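Local coordinates for bacterioferritin (Mycobacterium tuberculosis, PDB 3UOI), which stores iron, probably binding and oxidising ferrous ions with dioxygen at a ferroxidase centre and laying down ferric mineral inside a 24-subunit, heme-bearing shell, at residues 130-133 with 134-138; 137-140 with 141-144; 48-51 with 52-56; 24-27 with 28-32; 144-148 with 149-153. All coordinates share one frame; numbering follows the deposited sequence.

Contact 1: 130-133 with 134-138; sequences EEHI and DYLET
The carbonyl O of H132 accepts from L136 N at 2.8 Å, the shortest of four successive i to i+4 bonds that carry the helix through this turn. The same step of four residues brings the two side chains together. L136 CD1 lies over one face of the H132 imidazole, 3.7 Å from the ring centroid and shifted toward the rim, a CH-pi contact in which CD1 sits 3.4 Å from both H132 CD2 and H132 NE2. Y135 meets the same imidazole differently: its CD2 comes up at the ring edge, 4.0 Å from H132 CD2. With its CG anti to the backbone N and beside the carbonyl carbon (chi1 -158°), H132 turns one face to L136 CD1 and an edge to Y135 CD2.

On another flank, I133 and E137 lie side by side. I133 CG2 packs against the carboxylate carbon CD of E137 at 3.5 Å, while E137 OE2 bonds to Y97 OH and E137 OE1 to the backbone N of M3 in a neighbouring subunit. E130, two turns before E137, forms a salt bridge with R63 of that subunit. H132 is a predicted ligand of the second iron, and it touches E49 and E96 on adjoining helices. A predicted iron-ligand histidine flanked by residues of its own helix is consistent with the diiron centre of a ferritin-type four-helix bundle.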
# COMPACT_ATOMS: atom_id res chain seq x y z
N GLU A 130 -32.55 21.06 29.45
CA GLU A 130 -32.18 22.46 29.54
C GLU A 130 -31.54 22.92 28.22
O GLU A 130 -31.87 23.96 27.67
CB GLU A 130 -31.26 22.71 30.73
CG GLU A 130 -31.83 22.36 32.08
CD GLU A 130 -30.92 22.72 33.25
OE1 GLU A 130 -29.75 22.59 33.13
OE2 GLU A 130 -31.37 23.11 34.26
N GLU A 131 -30.67 22.07 27.69
CA GLU A 131 -30.07 22.35 26.40
C GLU A 131 -31.14 22.49 25.35
O GLU A 131 -31.16 23.43 24.61
CB GLU A 131 -29.06 21.26 26.01
CG GLU A 131 -27.84 21.28 26.86
CD GLU A 131 -26.58 20.74 26.20
OE1 GLU A 131 -26.56 20.42 25.02
OE2 GLU A 131 -25.57 20.66 26.91
N HIS A 132 -32.10 21.60 25.36
CA HIS A 132 -33.16 21.71 24.40
C HIS A 132 -33.97 22.99 24.50
O HIS A 132 -34.26 23.59 23.50
CB HIS A 132 -34.10 20.56 24.58
CG HIS A 132 -34.91 20.26 23.38
ND1 HIS A 132 -35.78 19.21 23.32
CD2 HIS A 132 -35.00 20.88 22.19
CE1 HIS A 132 -36.37 19.19 22.14
NE2 HIS A 132 -35.91 20.19 21.43
N ILE A 133 -34.33 23.39 25.71
CA ILE A 133 -35.11 24.56 25.92
C ILE A 133 -34.36 25.75 25.44
O ILE A 133 -34.93 26.59 24.80
CB ILE A 133 -35.48 24.73 27.39
CG1 ILE A 133 -36.55 23.73 27.81
CG2 ILE A 133 -35.93 26.16 27.66
CD1 ILE A 133 -36.45 23.32 29.15
N ASP A 134 -33.07 25.77 25.74
CA ASP A 134 -32.19 26.86 25.35
C ASP A 134 -32.17 26.92 23.82
O ASP A 134 -32.37 27.94 23.27
CB ASP A 134 -30.81 26.72 26.00
CG ASP A 134 -29.80 27.78 25.58
OD1 ASP A 134 -30.15 28.83 25.16
OD2 ASP A 134 -28.63 27.54 25.72
N TYR A 135 -32.05 25.79 23.16
CA TYR A 135 -32.13 25.73 21.72
C TYR A 135 -33.45 26.20 21.16
O TYR A 135 -33.46 26.89 20.22
CB TYR A 135 -31.91 24.32 21.21
CG TYR A 135 -32.40 24.09 19.81
CD1 TYR A 135 -31.62 24.39 18.72
CD2 TYR A 135 -33.64 23.61 19.59
CE1 TYR A 135 -32.07 24.19 17.47
CE2 TYR A 135 -34.11 23.42 18.36
CZ TYR A 135 -33.33 23.71 17.29
OH TYR A 135 -33.86 23.50 16.07
N LEU A 136 -34.54 25.81 21.77
CA LEU A 136 -35.87 26.20 21.31
C LEU A 136 -36.29 27.70 21.46
O LEU A 136 -36.91 28.26 20.57
CB LEU A 136 -36.92 25.27 21.91
CG LEU A 136 -36.92 23.81 21.49
CD1 LEU A 136 -37.72 22.95 22.40
CD2 LEU A 136 -37.44 23.67 20.13
N GLU A 137 -35.97 28.29 22.60
CA GLU A 137 -36.13 29.68 22.91
C GLU A 137 -35.27 30.56 22.02
O GLU A 137 -35.73 31.50 21.53
CB GLU A 137 -35.90 29.95 24.40
CG GLU A 137 -36.78 29.12 25.32
CD GLU A 137 -36.66 29.42 26.78
OE1 GLU A 137 -35.62 29.81 27.24
OE2 GLU A 137 -37.61 29.18 27.47
N THR A 138 -34.03 30.16 21.76
CA THR A 138 -33.18 30.84 20.80
C THR A 138 -33.81 30.81 19.39
O THR A 138 -33.70 31.76 18.70
CB THR A 138 -31.78 30.26 20.74
OG1 THR A 138 -31.07 30.58 21.91
CG2 THR A 138 -31.03 30.80 19.56

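Contact 2: 137-140 with 141-144; sequences ETQL and ELMD
Apolar contact between E137-L140 and E141-D144 is modest and falls on two flanks of the helix. L140 CD2 and M143 SD run alongside each other, pointing the same way and 4.2 Å apart. T138 CG2 stands at the same separation, 4.2 Å, from L142 CD1, again side by side. L142 and M143 then pack on Y151 of the short helix 148-153, and W37 of a neighbouring subunit covers T138 and L142.

Backbone bonding changes character along these residues. E141 N reaches E137 O at 2.9 Å in the carbonyl plane, and L142 N binds T138 O with the donor tilted 25° from that plane. M143 N is shared between two acceptors: a sound bond to Q139 O at 3.0 Å and a weak one to L140 O. The bond from D144 N to L140 O is weak and long at 3.4 Å. Such loosening suits the last turns of helix 116-146, the fourth long helix of the ferritin four-helix bundle, just before the chain turns away.

Polar side chains mostly look beyond the two segments. E141, its CG beside the backbone N (chi1 -53°), doubles back over the preceding turn, with CG 3.0 Å from E137 O; its OE1 comes to 3.7 Å from T138 OG1, a matter of proximity only. Q139, folded at its second torsion, uses both ends of its amide: NE2 bonds to Y135 O and OE1 to Y151 OH. D144 OD1 forms a salt bridge with R86.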
# COMPACT_ATOMS: atom_id res chain seq x y z
N GLU A 137 -35.97 28.29 22.60
CA GLU A 137 -36.13 29.68 22.91
C GLU A 137 -35.27 30.56 22.02
O GLU A 137 -35.73 31.50 21.53
CB GLU A 137 -35.90 29.95 24.40
CG GLU A 137 -36.78 29.12 25.32
CD GLU A 137 -36.66 29.42 26.78
OE1 GLU A 137 -35.62 29.81 27.24
OE2 GLU A 137 -37.61 29.18 27.47
N THR A 138 -34.03 30.16 21.76
CA THR A 138 -33.18 30.84 20.80
C THR A 138 -33.81 30.81 19.39
O THR A 138 -33.70 31.76 18.70
CB THR A 138 -31.78 30.26 20.74
OG1 THR A 138 -31.07 30.58 21.91
CG2 THR A 138 -31.03 30.80 19.56
N GLN A 139 -34.47 29.75 18.99
CA GLN A 139 -35.15 29.77 17.71
C GLN A 139 -36.28 30.81 17.69
O GLN A 139 -36.44 31.55 16.78
CB GLN A 139 -35.65 28.38 17.26
CG GLN A 139 -34.65 27.24 17.26
CD GLN A 139 -33.30 27.62 16.76
OE1 GLN A 139 -33.10 27.75 15.60
NE2 GLN A 139 -32.38 27.80 17.64
N LEU A 140 -37.06 30.87 18.73
CA LEU A 140 -38.08 31.88 18.75
C LEU A 140 -37.47 33.29 18.75
O LEU A 140 -37.99 34.14 18.11
CB LEU A 140 -39.10 31.64 19.82
CG LEU A 140 -39.84 30.34 19.59
CD1 LEU A 140 -40.26 29.75 20.86
CD2 LEU A 140 -41.00 30.62 18.81
N GLU A 141 -36.34 33.47 19.43
CA GLU A 141 -35.65 34.76 19.50
C GLU A 141 -35.23 35.21 18.12
O GLU A 141 -35.39 36.34 17.76
CB GLU A 141 -34.36 34.70 20.36
CG GLU A 141 -34.45 34.15 21.80
CD GLU A 141 -33.12 34.21 22.64
OE1 GLU A 141 -31.99 34.12 22.14
OE2 GLU A 141 -33.24 34.29 23.85
N LEU A 142 -34.66 34.27 17.39
CA LEU A 142 -34.19 34.47 16.03
C LEU A 142 -35.30 34.80 15.08
O LEU A 142 -35.14 35.59 14.21
CB LEU A 142 -33.42 33.29 15.55
CG LEU A 142 -31.99 33.18 16.00
CD1 LEU A 142 -31.39 31.88 15.52
CD2 LEU A 142 -31.24 34.32 15.46
N MET A 143 -36.45 34.19 15.29
CA MET A 143 -37.56 34.41 14.45
C MET A 143 -37.96 35.87 14.42
O MET A 143 -38.21 36.40 13.37
CB MET A 143 -38.72 33.61 14.97
CG MET A 143 -38.85 32.30 14.37
SD MET A 143 -40.39 31.57 14.79
CE MET A 143 -40.74 30.48 13.47
N ASP A 144 -38.02 36.49 15.59
CA ASP A 144 -38.21 37.91 15.71
C ASP A 144 -37.05 38.75 15.20
O ASP A 144 -37.25 39.68 14.52
CB ASP A 144 -38.50 38.28 17.14
CG ASP A 144 -39.73 37.65 17.66
OD1 ASP A 144 -40.58 37.30 16.87
OD2 ASP A 144 -39.84 37.50 18.85

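Contact 3: 48-51 with 52-56; sequences AESF and DEMRH. With HEM (protoporphyrin IX containing Fe), chain B.
M54, packed against F51 and S50 of the preceding turn, places its SD 2.3 Å from the heme iron; M54 of the partner subunit supplies the other sulfur ligand. Aromatic contacts surround this bond. F51 runs alongside M54, its CD1 4.0 Å from M54 CE, and the sulfur stands well above the face of the F51 ring in a Met-aromatic contact, 5.1 Å from the centroid. The far end of that ring, CZ, comes within 3.7 Å of heme C2A. The polar contact with the cofactor is made by R55, whose NH1 lies 3.1 Å from the propionate oxygen O2D, which meets the guanidinium near its plane, at the edge.

Bis-methionine ligation of one heme between two subunits is the hallmark of bacterioferritins among ferritin-like four-helix bundles.

A second shell lies behind these groups. S50 OG, turned by its first torsion (chi1 87°) to bond back to R47 O, approaches M54 CE at 3.7 Å. F51 O lies over one face of the R55 guanidinium, besides accepting R55 N. A water donates to A48 O at 2.8 Å. On the side of the helix facing the bundle interior, E53 and H56 are predicted iron ligands, with H56 NE2 bonded to D128. The carboxylates of E49 and D52 stand nearly perpendicular, OE1 of E49 4.0 Å from OD2 of D52.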
# COMPACT_ATOMS: atom_id res chain seq x y z
N ALA A 48 -33.52 14.17 15.45
CA ALA A 48 -32.45 13.85 16.36
C ALA A 48 -32.97 14.07 17.76
O ALA A 48 -32.61 13.39 18.65
CB ALA A 48 -31.27 14.69 16.10
N GLU A 49 -33.79 15.07 17.94
CA GLU A 49 -34.34 15.29 19.26
C GLU A 49 -35.26 14.13 19.69
O GLU A 49 -35.24 13.70 20.81
CB GLU A 49 -35.01 16.66 19.38
CG GLU A 49 -34.09 17.86 19.14
CD GLU A 49 -33.23 18.23 20.32
OE1 GLU A 49 -33.30 17.59 21.32
OE2 GLU A 49 -32.48 19.17 20.24
N SER A 50 -36.05 13.61 18.77
CA SER A 50 -36.93 12.52 19.09
C SER A 50 -36.14 11.25 19.48
O SER A 50 -36.53 10.53 20.33
CB SER A 50 -37.97 12.29 18.01
OG SER A 50 -37.51 11.46 17.04
N PHE A 51 -35.04 11.05 18.78
CA PHE A 51 -34.13 9.95 18.99
C PHE A 51 -33.53 10.08 20.35
O PHE A 51 -33.36 9.13 21.02
CB PHE A 51 -33.09 9.85 17.89
CG PHE A 51 -33.62 9.24 16.62
CD1 PHE A 51 -34.84 9.55 16.15
CD2 PHE A 51 -32.90 8.37 15.93
CE1 PHE A 51 -35.32 9.01 15.01
CE2 PHE A 51 -33.41 7.82 14.78
CZ PHE A 51 -34.62 8.16 14.34
N ASP A 52 -33.22 11.31 20.74
CA ASP A 52 -32.66 11.58 22.06
C ASP A 52 -33.67 11.22 23.13
O ASP A 52 -33.33 10.66 24.17
CB ASP A 52 -32.24 13.04 22.18
CG ASP A 52 -30.98 13.36 21.39
OD1 ASP A 52 -30.25 12.41 21.02
OD2 ASP A 52 -30.73 14.56 21.14
N GLU A 53 -34.93 11.56 22.88
CA GLU A 53 -36.01 11.26 23.81
C GLU A 53 -36.23 9.75 23.87
O GLU A 53 -36.46 9.19 24.95
CB GLU A 53 -37.30 11.97 23.39
CG GLU A 53 -37.78 13.02 24.37
CD GLU A 53 -36.63 13.68 25.12
OE1 GLU A 53 -35.83 14.39 24.49
OE2 GLU A 53 -36.54 13.48 26.35
N MET A 54 -36.16 9.10 22.72
CA MET A 54 -36.33 7.66 22.64
C MET A 54 -35.27 6.97 23.49
O MET A 54 -35.55 6.00 24.19
CB MET A 54 -36.24 7.18 21.19
CG MET A 54 -37.55 7.31 20.42
SD MET A 54 -37.45 6.58 18.77
CE MET A 54 -38.13 7.91 17.77
N ARG A 55 -34.04 7.48 23.41
CA ARG A 55 -32.94 6.93 24.19
C ARG A 55 -33.22 7.10 25.67
O ARG A 55 -32.93 6.22 26.48
CB ARG A 55 -31.62 7.61 23.81
CG ARG A 55 -30.84 6.89 22.72
CD ARG A 55 -29.39 7.36 22.69
NE ARG A 55 -29.27 8.72 22.17
CZ ARG A 55 -29.52 9.06 20.91
NH1 ARG A 55 -29.91 8.14 20.03
NH2 ARG A 55 -29.38 10.32 20.52
N HIS A 56 -33.78 8.25 26.03
CA HIS A 56 -34.12 8.54 27.42
C HIS A 56 -35.18 7.52 27.92
O HIS A 56 -35.08 7.03 29.00
CB HIS A 56 -34.67 9.93 27.58
CG HIS A 56 -33.65 11.01 27.55
ND1 HIS A 56 -33.96 12.30 27.23
CD2 HIS A 56 -32.33 10.99 27.82
CE1 HIS A 56 -32.88 13.03 27.32
NE2 HIS A 56 -31.88 12.26 27.66
CHA HEM B . -34.60 4.33 16.39
CHB HEM B . -38.88 5.77 14.74
CHC HEM B . -40.79 4.86 19.09
CHD HEM B . -36.56 3.18 20.71
C1A HEM B . -35.60 4.64 15.50
C2A HEM B . -35.56 4.63 14.05
C3A HEM B . -36.77 5.05 13.63
C4A HEM B . -37.58 5.33 14.75
CMA HEM B . -37.28 5.21 12.19
CAA HEM B . -34.30 4.19 13.25
CBA HEM B . -34.03 2.72 13.60
CGA HEM B . -33.71 1.81 12.42
O1A HEM B . -33.90 0.54 12.50
O2A HEM B . -33.23 2.34 11.38
C1B HEM B . -39.78 5.71 15.80
C2B HEM B . -41.13 6.24 15.81
C3B HEM B . -41.67 5.98 17.00
C4B HEM B . -40.65 5.29 17.78
CMB HEM B . -41.88 6.95 14.65
CAB HEM B . -43.13 6.39 17.36
CBB HEM B . -43.54 6.40 18.63
C1C HEM B . -39.84 4.32 19.94
C2C HEM B . -40.03 4.02 21.36
C3C HEM B . -38.85 3.53 21.79
C4C HEM B . -37.88 3.57 20.70
CMC HEM B . -41.35 4.21 22.17
CAC HEM B . -38.50 3.03 23.19
CBC HEM B . -37.19 3.01 23.47
C1D HEM B . -35.63 3.42 19.72
C2D HEM B . -34.22 3.26 19.89
C3D HEM B . -33.65 3.62 18.53
C4D HEM B . -34.75 3.95 17.72
CMD HEM B . -33.44 2.74 21.15
CAD HEM B . -32.21 3.61 18.06
CBD HEM B . -31.59 4.88 18.62
CGD HEM B . -30.21 4.96 18.02
O1D HEM B . -30.03 4.55 16.83
O2D HEM B . -29.31 5.41 18.74
NA HEM B . -36.84 5.10 15.86
NB HEM B . -39.49 5.15 17.02
NC HEM B . -38.53 4.03 19.62
ND HEM B . -35.95 3.90 18.46
FE HEM B . -37.64 4.53 17.81
O HOH W 1 -30.20 12.03 18.45

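Contact 4: 24-27 with 28-32; sequences INQY and FLHSK. With HEM (protoporphyrin IX containing Fe), chain B.
Q26 and H30 lie side by side on helix 7-36, the first helix of the ferritin four-helix bundle, and point the same way. Q26 CG sits over the H30 face, 4.2 Å from the ring centroid in a CH-pi contact, while the Q26 amide plane is turned 41° from the imidazole. The extended Q26 chain carries its amide on to R80 N and D92. H30 NE2 is hydrogen-bonded to the backbone N of G82, so both polar ends are satisfied by the neighbouring loop and helix.

F28 points to the other side of the helix. With CG anti to the backbone N (chi1 -165°), it brings one ring face to the heme methyl CMB, which stands over the ring centre and approaches F28 CE2 to 3.4 Å. I24, one turn earlier, adds a branch to the same wall: its CG2 is 3.9 Å from heme CBB. The helix thus lines the cofactor on one side and faces the bundle interior on the other, where the Y27 and H132 rings meet at a steep angle.

One acceptor receives two donors from the turn that follows. F28 O takes the backbone N of K32 at 3.0 Å, and S31 OG, also at 3.0 Å, lies in the carbonyl plane on a lone pair.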
# COMPACT_ATOMS: atom_id res chain seq x y z
N ILE A 24 -41.39 11.64 22.29
CA ILE A 24 -40.91 10.95 21.14
C ILE A 24 -41.92 11.17 20.05
O ILE A 24 -41.58 11.64 18.99
CB ILE A 24 -40.84 9.45 21.39
CG1 ILE A 24 -39.64 9.10 22.26
CG2 ILE A 24 -40.75 8.77 20.11
CD1 ILE A 24 -39.71 7.83 22.87
N ASN A 25 -43.17 10.92 20.37
CA ASN A 25 -44.19 11.14 19.38
C ASN A 25 -44.36 12.61 18.94
O ASN A 25 -44.54 12.90 17.82
CB ASN A 25 -45.51 10.58 19.83
CG ASN A 25 -45.49 9.11 19.92
OD1 ASN A 25 -44.48 8.56 20.08
ND2 ASN A 25 -46.62 8.49 19.80
N GLN A 26 -44.31 13.51 19.86
CA GLN A 26 -44.51 14.86 19.44
C GLN A 26 -43.38 15.30 18.58
O GLN A 26 -43.61 15.82 17.54
CB GLN A 26 -44.77 15.80 20.61
CG GLN A 26 -45.08 17.25 20.29
CD GLN A 26 -45.45 18.00 21.52
OE1 GLN A 26 -46.39 17.68 22.17
NE2 GLN A 26 -44.68 19.00 21.85
N TYR A 27 -42.16 15.01 19.02
CA TYR A 27 -40.98 15.42 18.32
C TYR A 27 -40.88 14.78 16.95
O TYR A 27 -40.55 15.40 16.00
CB TYR A 27 -39.69 15.20 19.14
CG TYR A 27 -39.53 15.99 20.45
CD1 TYR A 27 -40.37 17.02 20.78
CD2 TYR A 27 -38.56 15.69 21.35
CE1 TYR A 27 -40.25 17.70 21.98
CE2 TYR A 27 -38.43 16.40 22.56
CZ TYR A 27 -39.29 17.40 22.87
OH TYR A 27 -39.20 18.11 24.07
N PHE A 28 -41.20 13.51 16.89
CA PHE A 28 -41.08 12.83 15.62
C PHE A 28 -42.01 13.37 14.58
O PHE A 28 -41.58 13.75 13.55
CB PHE A 28 -41.32 11.33 15.73
CG PHE A 28 -40.87 10.53 14.52
CD1 PHE A 28 -39.55 10.13 14.39
CD2 PHE A 28 -41.74 10.19 13.53
CE1 PHE A 28 -39.13 9.39 13.30
CE2 PHE A 28 -41.30 9.44 12.43
CZ PHE A 28 -40.01 9.05 12.33
N LEU A 29 -43.30 13.44 14.92
CA LEU A 29 -44.32 13.88 14.00
C LEU A 29 -44.04 15.30 13.57
O LEU A 29 -44.19 15.61 12.47
CB LEU A 29 -45.71 13.75 14.56
CG LEU A 29 -46.80 14.18 13.62
CD1 LEU A 29 -47.08 13.21 12.57
CD2 LEU A 29 -48.01 14.42 14.39
N HIS A 30 -43.54 16.11 14.48
CA HIS A 30 -43.12 17.45 14.14
C HIS A 30 -42.00 17.46 13.09
O HIS A 30 -42.03 18.25 12.19
CB HIS A 30 -42.69 18.23 15.37
CG HIS A 30 -43.82 18.91 16.08
ND1 HIS A 30 -43.63 19.69 17.19
CD2 HIS A 30 -45.14 18.90 15.85
CE1 HIS A 30 -44.79 20.12 17.62
NE2 HIS A 30 -45.72 19.65 16.82
N SER A 31 -41.04 16.56 13.24
CA SER A 31 -39.97 16.42 12.27
C SER A 31 -40.45 15.99 10.87
O SER A 31 -39.99 16.50 9.89
CB SER A 31 -38.82 15.58 12.79
OG SER A 31 -38.91 14.29 12.40
N LYS A 32 -41.37 15.05 10.81
CA LYS A 32 -41.97 14.66 9.56
C LYS A 32 -42.78 15.80 8.93
O LYS A 32 -42.78 15.95 7.75
CB LYS A 32 -42.88 13.47 9.73
CG LYS A 32 -42.25 12.28 10.28
CD LYS A 32 -41.11 11.77 9.50
CE LYS A 32 -41.46 11.23 8.17
NZ LYS A 32 -40.36 11.19 7.29
CHA HEM B . -34.60 4.33 16.39
CHB HEM B . -38.88 5.77 14.74
CHC HEM B . -40.79 4.86 19.09
CHD HEM B . -36.56 3.18 20.71
C1A HEM B . -35.60 4.64 15.50
C2A HEM B . -35.56 4.63 14.05
C3A HEM B . -36.77 5.05 13.63
C4A HEM B . -37.58 5.33 14.75
CMA HEM B . -37.28 5.21 12.19
CAA HEM B . -34.30 4.19 13.25
CBA HEM B . -34.03 2.72 13.60
CGA HEM B . -33.71 1.81 12.42
O1A HEM B . -33.90 0.54 12.50
O2A HEM B . -33.23 2.34 11.38
C1B HEM B . -39.78 5.71 15.80
C2B HEM B . -41.13 6.24 15.81
C3B HEM B . -41.67 5.98 17.00
C4B HEM B . -40.65 5.29 17.78
CMB HEM B . -41.88 6.95 14.65
CAB HEM B . -43.13 6.39 17.36
CBB HEM B . -43.54 6.40 18.63
C1C HEM B . -39.84 4.32 19.94
C2C HEM B . -40.03 4.02 21.36
C3C HEM B . -38.85 3.53 21.79
C4C HEM B . -37.88 3.57 20.70
CMC HEM B . -41.35 4.21 22.17
CAC HEM B . -38.50 3.03 23.19
CBC HEM B . -37.19 3.01 23.47
C1D HEM B . -35.63 3.42 19.72
C2D HEM B . -34.22 3.26 19.89
C3D HEM B . -33.65 3.62 18.53
C4D HEM B . -34.75 3.95 17.72
CMD HEM B . -33.44 2.74 21.15
CAD HEM B . -32.21 3.61 18.06
CBD HEM B . -31.59 4.88 18.62
CGD HEM B . -30.21 4.96 18.02
O1D HEM B . -30.03 4.55 16.83
O2D HEM B . -29.31 5.41 18.74
NA HEM B . -36.84 5.10 15.86
NB HEM B . -39.49 5.15 17.02
NC HEM B . -38.53 4.03 19.62
ND HEM B . -35.95 3.90 18.46
FE HEM B . -37.64 4.53 17.81

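Contact 5: 144-148 with 149-153; sequences DKLGE and ELYSA
S152 grips E148 O twice, and this is the tight part of the contact. It supplies both its backbone N, at 3.1 Å, and its hydroxyl, OG donating at 2.8 Å; the two approach from opposite faces of the carbonyl plane. S152 OG lies beside its own backbone N (chi1 -62°), which turns it back toward the preceding turn. Y151 N is held by G147 O at 3.0 Å, and L150 CB lies 3.3 Å from L146 O. Plain apolar packing adds to this, L146 CD1 standing at the edge of the Y151 ring, 4.3 Å from Y151 CD1.

G147 joins the two helices: it ends 116-146 with positive phi (95°) and serves as N-cap of 148-153. Its backbone angles suit a residue without a side chain. The short fifth helix is a ferritin feature that gathers about the fourfold axis, consistent with L150 packing on L150 of a neighbouring subunit.

The loose side belongs to E149, which is exposed and bent at its second torsion so that OE1 hangs 3.8 Å from E148 N. E148 packs on M143, its OE2 in a long, weak ion pair with R86.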
# COMPACT_ATOMS: atom_id res chain seq x y z
N ASP A 144 -38.02 36.49 15.59
CA ASP A 144 -38.21 37.91 15.71
C ASP A 144 -37.05 38.75 15.20
O ASP A 144 -37.25 39.68 14.52
CB ASP A 144 -38.50 38.28 17.14
CG ASP A 144 -39.73 37.65 17.66
OD1 ASP A 144 -40.58 37.30 16.87
OD2 ASP A 144 -39.84 37.50 18.85
N LYS A 145 -35.83 38.40 15.53
CA LYS A 145 -34.70 39.19 15.09
C LYS A 145 -34.55 39.23 13.58
O LYS A 145 -34.18 40.24 13.04
CB LYS A 145 -33.40 38.71 15.73
CG LYS A 145 -33.28 38.90 17.22
CD LYS A 145 -31.96 38.47 17.75
CE LYS A 145 -31.97 38.46 19.23
NZ LYS A 145 -30.64 38.43 19.81
N LEU A 146 -34.76 38.11 12.93
CA LEU A 146 -34.60 38.01 11.50
C LEU A 146 -35.90 38.25 10.74
O LEU A 146 -35.89 38.57 9.58
CB LEU A 146 -34.07 36.64 11.15
CG LEU A 146 -32.83 36.08 11.83
CD1 LEU A 146 -32.55 34.72 11.33
CD2 LEU A 146 -31.68 36.93 11.58
N GLY A 147 -36.99 38.07 11.45
CA GLY A 147 -38.32 38.03 10.90
C GLY A 147 -38.67 36.58 10.64
O GLY A 147 -37.83 35.77 10.48
N GLU A 148 -39.94 36.25 10.64
CA GLU A 148 -40.34 34.91 10.46
C GLU A 148 -40.00 34.24 9.09
O GLU A 148 -39.53 33.15 9.05
CB GLU A 148 -41.80 34.81 10.78
CG GLU A 148 -42.11 33.58 11.50
CD GLU A 148 -43.40 33.63 12.24
OE1 GLU A 148 -44.12 32.65 12.15
OE2 GLU A 148 -43.66 34.63 12.92
N GLU A 149 -40.26 34.93 8.00
CA GLU A 149 -39.97 34.44 6.68
C GLU A 149 -38.45 34.24 6.51
O GLU A 149 -38.02 33.26 6.09
CB GLU A 149 -40.54 35.39 5.63
CG GLU A 149 -42.04 35.70 5.73
CD GLU A 149 -42.44 36.71 6.81
OE1 GLU A 149 -41.62 37.41 7.38
OE2 GLU A 149 -43.60 36.80 7.10
N LEU A 150 -37.66 35.20 6.91
CA LEU A 150 -36.25 35.10 6.80
C LEU A 150 -35.71 33.99 7.66
O LEU A 150 -34.83 33.31 7.28
CB LEU A 150 -35.58 36.40 7.16
CG LEU A 150 -34.11 36.39 6.81
CD1 LEU A 150 -33.92 35.71 5.50
CD2 LEU A 150 -33.41 37.72 6.84
N TYR A 151 -36.25 33.82 8.84
CA TYR A 151 -35.76 32.77 9.65
C TYR A 151 -35.98 31.44 8.95
O TYR A 151 -35.10 30.67 8.84
CB TYR A 151 -36.41 32.76 11.01
CG TYR A 151 -36.16 31.51 11.76
CD1 TYR A 151 -34.99 31.33 12.44
CD2 TYR A 151 -37.06 30.48 11.78
CE1 TYR A 151 -34.73 30.20 13.13
CE2 TYR A 151 -36.82 29.35 12.49
CZ TYR A 151 -35.64 29.20 13.15
OH TYR A 151 -35.35 28.06 13.86
N SER A 152 -37.18 31.26 8.45
CA SER A 152 -37.68 30.05 7.83
C SER A 152 -36.91 29.57 6.59
O SER A 152 -36.71 28.39 6.40
CB SER A 152 -39.16 30.18 7.52
OG SER A 152 -39.89 30.35 8.68
N ALA A 153 -36.47 30.54 5.81
CA ALA A 153 -35.62 30.30 4.69
C ALA A 153 -34.34 29.63 5.18
O ALA A 153 -33.73 28.94 4.46
CB ALA A 153 -35.32 31.57 3.97

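How the contacts relate
All five contacts are local, so none closes a long loop, and none nests within or crosses another. From the N terminus, contact 4 lies on helix 7-36 and contact 3 on the next helix, 40-66; they pack directly through M54 and I24 and share the heme. Contacts 1, 2 and 5 then follow in relay. Contacts 1 and 2 overlap at E137 and T138 on helix 116-146, and contact 2 hands over at D144 to contact 5, which turns the chain into helix 148-153. Contact 1 also touches both earlier contacts, H132 meeting E49 of contact 3 and Y27 of contact 4, thereby tying the fourth long helix to the first two.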